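Local structure of multisubunit Na+/H+ antiporter, D subunit (Anoxybacillus flavithermus, 6Z16) at residues 296-307 / 337-347. The protein is the D subunit of an Mrp-type membrane complex that probably exchanges sodium ions for protons and is related to the antiporter-like subunits of complex I. Residues are numbered along the deposited sequence; the frame is centred on the assembly and turned at random.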
loop_
_atom_site.group_PDB
_atom_site.type_symbol
_atom_site.label_atom_id
_atom_site.label_comp_id
_atom_site.label_asym_id
_atom_site.label_seq_id
_atom_site.Cartn_x
_atom_site.Cartn_y
_atom_site.Cartn_z
ATOM N N MET D 296 28.935 -72.036 8.862
ATOM C CA MET D 296 28.920 -71.434 10.199
ATOM C C MET D 296 27.748 -70.479 10.389
ATOM O O MET D 296 27.065 -70.516 11.426
ATOM C CB MET D 296 30.234 -70.696 10.463
ATOM C CG MET D 296 31.443 -71.580 10.612
ATOM S SD MET D 296 32.927 -70.703 11.128
ATOM C CE MET D 296 33.424 -69.915 9.606
ATOM N N ARG D 297 27.507 -69.616 9.392
ATOM C CA ARG D 297 26.438 -68.627 9.480
ATOM C C ARG D 297 25.074 -69.296 9.583
ATOM O O ARG D 297 24.246 -68.886 10.400
ATOM C CB ARG D 297 26.493 -67.683 8.277
ATOM C CG ARG D 297 27.697 -66.753 8.257
ATOM C CD ARG D 297 27.844 -66.044 6.926
ATOM N NE ARG D 297 26.898 -64.971 6.662
ATOM C CZ ARG D 297 27.184 -63.682 6.787
ATOM N NH1 ARG D 297 28.396 -63.300 7.155
ATOM N NH2 ARG D 297 26.264 -62.774 6.513
ATOM N N TYR D 298 24.852 -70.369 8.810
ATOM C CA TYR D 298 23.591 -71.101 8.893
ATOM C C TYR D 298 23.400 -71.773 10.241
ATOM O O TYR D 298 22.270 -71.836 10.739
ATOM C CB TYR D 298 23.499 -72.149 7.789
ATOM C CG TYR D 298 23.164 -71.585 6.441
ATOM C CD1 TYR D 298 21.879 -71.146 6.162
ATOM C CD2 TYR D 298 24.109 -71.528 5.437
ATOM C CE1 TYR D 298 21.556 -70.638 4.932
ATOM C CE2 TYR D 298 23.791 -71.023 4.193
ATOM C CZ TYR D 298 22.512 -70.580 3.951
ATOM O OH TYR D 298 22.178 -70.076 2.719
ATOM N N ILE D 299 24.486 -72.258 10.844
ATOM C CA ILE D 299 24.406 -72.869 12.166
ATOM C C ILE D 299 23.958 -71.844 13.198
ATOM O O ILE D 299 23.033 -72.098 13.979
ATOM C CB ILE D 299 25.753 -73.515 12.535
ATOM C CG1 ILE D 299 26.006 -74.725 11.644
ATOM C CG2 ILE D 299 25.773 -73.941 13.980
ATOM C CD1 ILE D 299 27.417 -75.208 11.645
ATOM N N VAL D 300 24.539 -70.640 13.155
ATOM C CA VAL D 300 24.156 -69.630 14.142
ATOM C C VAL D 300 22.740 -69.102 13.877
ATOM O O VAL D 300 21.997 -68.789 14.819
ATOM C CB VAL D 300 25.211 -68.507 14.171
ATOM C CG1 VAL D 300 24.932 -67.524 15.291
ATOM C CG2 VAL D 300 26.586 -69.091 14.335
ATOM N N ILE D 301 22.324 -69.065 12.604
ATOM C CA ILE D 301 20.966 -68.650 12.231
ATOM C C ILE D 301 19.922 -69.619 12.787
ATOM O O ILE D 301 18.916 -69.214 13.396
ATOM C CB ILE D 301 20.876 -68.524 10.696
ATOM C CG1 ILE D 301 21.530 -67.237 10.206
ATOM C CG2 ILE D 301 19.465 -68.625 10.192
ATOM C CD1 ILE D 301 21.849 -67.267 8.743
ATOM N N TYR D 302 20.149 -70.917 12.605
ATOM C CA TYR D 302 19.196 -71.865 13.160
ATOM C C TYR D 302 19.286 -71.970 14.676
ATOM O O TYR D 302 18.292 -72.337 15.314
ATOM C CB TYR D 302 19.357 -73.218 12.481
ATOM C CG TYR D 302 18.749 -73.216 11.102
ATOM C CD1 TYR D 302 17.378 -73.335 10.938
ATOM C CD2 TYR D 302 19.531 -73.092 9.970
ATOM C CE1 TYR D 302 16.810 -73.325 9.689
ATOM C CE2 TYR D 302 18.973 -73.080 8.721
ATOM C CZ TYR D 302 17.613 -73.201 8.585
ATOM O OH TYR D 302 17.050 -73.199 7.334
ATOM N N ASN D 303 20.416 -71.588 15.282
ATOM C CA ASN D 303 20.424 -71.470 16.739
ATOM C C ASN D 303 19.600 -70.281 17.222
ATOM O O ASN D 303 19.006 -70.355 18.310
ATOM C CB ASN D 303 21.846 -71.379 17.285
ATOM C CG ASN D 303 22.609 -72.669 17.135
ATOM O OD1 ASN D 303 23.719 -72.702 16.624
ATOM N ND2 ASN D 303 21.990 -73.751 17.539
ATOM N N ILE D 304 19.550 -69.193 16.437
ATOM C CA ILE D 304 18.619 -68.096 16.728
ATOM C C ILE D 304 17.188 -68.610 16.737
ATOM O O ILE D 304 16.415 -68.327 17.663
ATOM C CB ILE D 304 18.765 -66.948 15.711
ATOM C CG1 ILE D 304 20.132 -66.297 15.756
ATOM C CG2 ILE D 304 17.707 -65.877 15.930
ATOM C CD1 ILE D 304 20.323 -65.403 14.582
ATOM N N ILE D 305 16.831 -69.390 15.708
ATOM C CA ILE D 305 15.462 -69.909 15.586
ATOM C C ILE D 305 15.112 -70.829 16.758
ATOM O O ILE D 305 14.026 -70.719 17.353
ATOM C CB ILE D 305 15.284 -70.616 14.231
ATOM C CG1 ILE D 305 15.481 -69.624 13.092
ATOM C CG2 ILE D 305 13.908 -71.232 14.119
ATOM C CD1 ILE D 305 15.507 -70.261 11.740
ATOM N N ALA D 306 16.052 -71.696 17.151
ATOM C CA ALA D 306 15.813 -72.615 18.260
ATOM C C ALA D 306 15.664 -71.885 19.592
ATOM O O ALA D 306 14.776 -72.218 20.391
ATOM C CB ALA D 306 16.941 -73.640 18.335
ATOM N N ALA D 307 16.507 -70.877 19.845
ATOM C CA ALA D 307 16.402 -70.141 21.100
ATOM C C ALA D 307 15.134 -69.303 21.169
ATOM O O ALA D 307 14.550 -69.155 22.255
ATOM C CB ALA D 307 17.627 -69.261 21.292
ATOM N N LYS D 337 24.155 -64.460 20.976
ATOM C CA LYS D 337 24.074 -64.540 19.523
ATOM C C LYS D 337 24.859 -63.425 18.853
ATOM O O LYS D 337 25.483 -63.667 17.803
ATOM C CB LYS D 337 22.622 -64.532 19.062
ATOM C CG LYS D 337 21.880 -65.740 19.548
ATOM C CD LYS D 337 22.399 -67.006 18.920
ATOM C CE LYS D 337 21.842 -68.187 19.662
ATOM N NZ LYS D 337 20.371 -68.175 19.652
ATOM N N ALA D 338 24.883 -62.222 19.455
ATOM C CA ALA D 338 25.783 -61.186 18.941
ATOM C C ALA D 338 27.249 -61.623 19.021
ATOM O O ALA D 338 28.016 -61.448 18.055
ATOM C CB ALA D 338 25.565 -59.881 19.700
ATOM N N MET D 339 27.629 -62.255 20.142
ATOM C CA MET D 339 28.988 -62.763 20.333
ATOM C C MET D 339 29.362 -63.805 19.286
ATOM O O MET D 339 30.468 -63.774 18.728
ATOM C CB MET D 339 29.086 -63.382 21.720
ATOM C CG MET D 339 30.455 -63.761 22.203
ATOM S SD MET D 339 30.240 -64.828 23.629
ATOM C CE MET D 339 29.279 -63.751 24.676
ATOM N N LEU D 340 28.449 -64.736 19.008
ATOM C CA LEU D 340 28.759 -65.817 18.081
ATOM C C LEU D 340 28.863 -65.334 16.648
ATOM O O LEU D 340 29.693 -65.854 15.891
ATOM C CB LEU D 340 27.723 -66.924 18.191
ATOM C CG LEU D 340 27.872 -67.707 19.486
ATOM C CD1 LEU D 340 26.736 -68.665 19.638
ATOM C CD2 LEU D 340 29.197 -68.442 19.487
ATOM N N PHE D 341 28.058 -64.339 16.254
ATOM C CA PHE D 341 28.265 -63.786 14.918
ATOM C C PHE D 341 29.593 -63.052 14.796
ATOM O O PHE D 341 30.233 -63.116 13.735
ATOM C CB PHE D 341 27.127 -62.864 14.507
ATOM C CG PHE D 341 25.898 -63.582 14.097
ATOM C CD1 PHE D 341 25.914 -64.376 12.971
ATOM C CD2 PHE D 341 24.714 -63.408 14.780
ATOM C CE1 PHE D 341 24.790 -65.028 12.560
ATOM C CE2 PHE D 341 23.584 -64.054 14.375
ATOM C CZ PHE D 341 23.620 -64.866 13.258
ATOM N N LEU D 342 30.042 -62.384 15.865
ATOM C CA LEU D 342 31.355 -61.741 15.788
ATOM C C LEU D 342 32.488 -62.771 15.710
ATOM O O LEU D 342 33.470 -62.564 14.975
ATOM C CB LEU D 342 31.534 -60.795 16.968
ATOM C CG LEU D 342 30.545 -59.629 16.992
ATOM C CD1 LEU D 342 30.723 -58.754 18.215
ATOM C CD2 LEU D 342 30.634 -58.824 15.722
ATOM N N PHE D 343 32.348 -63.902 16.421
ATOM C CA PHE D 343 33.292 -65.016 16.277
ATOM C C PHE D 343 33.345 -65.546 14.849
ATOM O O PHE D 343 34.434 -65.792 14.309
ATOM C CB PHE D 343 32.940 -66.173 17.211
ATOM C CG PHE D 343 33.480 -66.045 18.591
ATOM C CD1 PHE D 343 34.837 -66.166 18.810
ATOM C CD2 PHE D 343 32.629 -65.915 19.679
ATOM C CE1 PHE D 343 35.351 -66.080 20.077
ATOM C CE2 PHE D 343 33.126 -65.844 20.951
ATOM C CZ PHE D 343 34.494 -65.923 21.152
ATOM N N VAL D 344 32.171 -65.774 14.243
ATOM C CA VAL D 344 32.101 -66.291 12.876
ATOM C C VAL D 344 32.764 -65.324 11.903
ATOM O O VAL D 344 33.478 -65.741 10.980
ATOM C CB VAL D 344 30.634 -66.584 12.498
ATOM C CG1 VAL D 344 30.488 -66.900 11.030
ATOM C CG2 VAL D 344 30.120 -67.758 13.294
ATOM N N GLY D 345 32.603 -64.020 12.145
ATOM C CA GLY D 345 33.271 -63.036 11.309
ATOM C C GLY D 345 34.784 -63.060 11.418
ATOM O O GLY D 345 35.483 -62.937 10.405
ATOM N N ILE D 346 35.310 -63.227 12.639
ATOM C CA ILE D 346 36.765 -63.315 12.812
ATOM C C ILE D 346 37.319 -64.564 12.127
ATOM O O ILE D 346 38.354 -64.511 11.441
ATOM C CB ILE D 346 37.138 -63.285 14.304
ATOM C CG1 ILE D 346 36.698 -61.982 14.952
ATOM C CG2 ILE D 346 38.635 -63.413 14.487
ATOM C CD1 ILE D 346 36.825 -62.006 16.429
ATOM N N ILE D 347 36.618 -65.696 12.269
ATOM C CA ILE D 347 37.074 -66.942 11.652
ATOM C C ILE D 347 37.034 -66.841 10.129
ATOM O O ILE D 347 37.947 -67.318 9.441
ATOM C CB ILE D 347 36.249 -68.134 12.175
ATOM C CG1 ILE D 347 36.425 -68.287 13.680
ATOM C CG2 ILE D 347 36.707 -69.433 11.553
ATOM C CD1 ILE D 347 35.449 -69.244 14.301
#
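One face of the Phe341 ring carries Val300, and Ile304 meets its edge. Val300 CG1 makes a CH-pi contact, 3.7 Å from the centroid of the Phe341 ring and 15° off its normal. Ile304 CD1 lies near the ring plane, 3.5 Å from Phe341 CE2, and Ile301 CG1 is a looser neighbour at the edge. Val300 CG1 stands anti to the backbone N (chi1 -174°), which carries it over the ring and leaves CG2 for Val344. Val300 CG2 and Val344 CG2 are 3.9 Å apart. The row continues through Val344 CG1, which touches Met296 CB and Arg297 CG. Met296 then bends at its last torsion, and its CE reaches Ile347 CG2 at 3.8 Å. Leu241 and Ala242 of helix 238-247 also pack on Phe341. With an alanine here, Val300 CG1 and Ile304 CD1 would lose their shared partner, and a gap is likely to open between the helices.

The two segments run antiparallel at 176°, with axes 10.2 Å apart. Helices 296-315 and 320-351 follow one another in the chain and form an antiparallel hairpin, both predicted to span the membrane. At one end the filling turns polar. Lys337 bends at chi2 and chi4, and its NZ gives a weak hydrogen bond to Asn303 O at 2.9 Å. That carbonyl also accepts the helical bond from Ala307 N. Asp333 forms a salt bridge with the same NZ. A buried lysine among mostly apolar side chains is thus held by a carboxylate and, weakly, by a main-chain carbonyl.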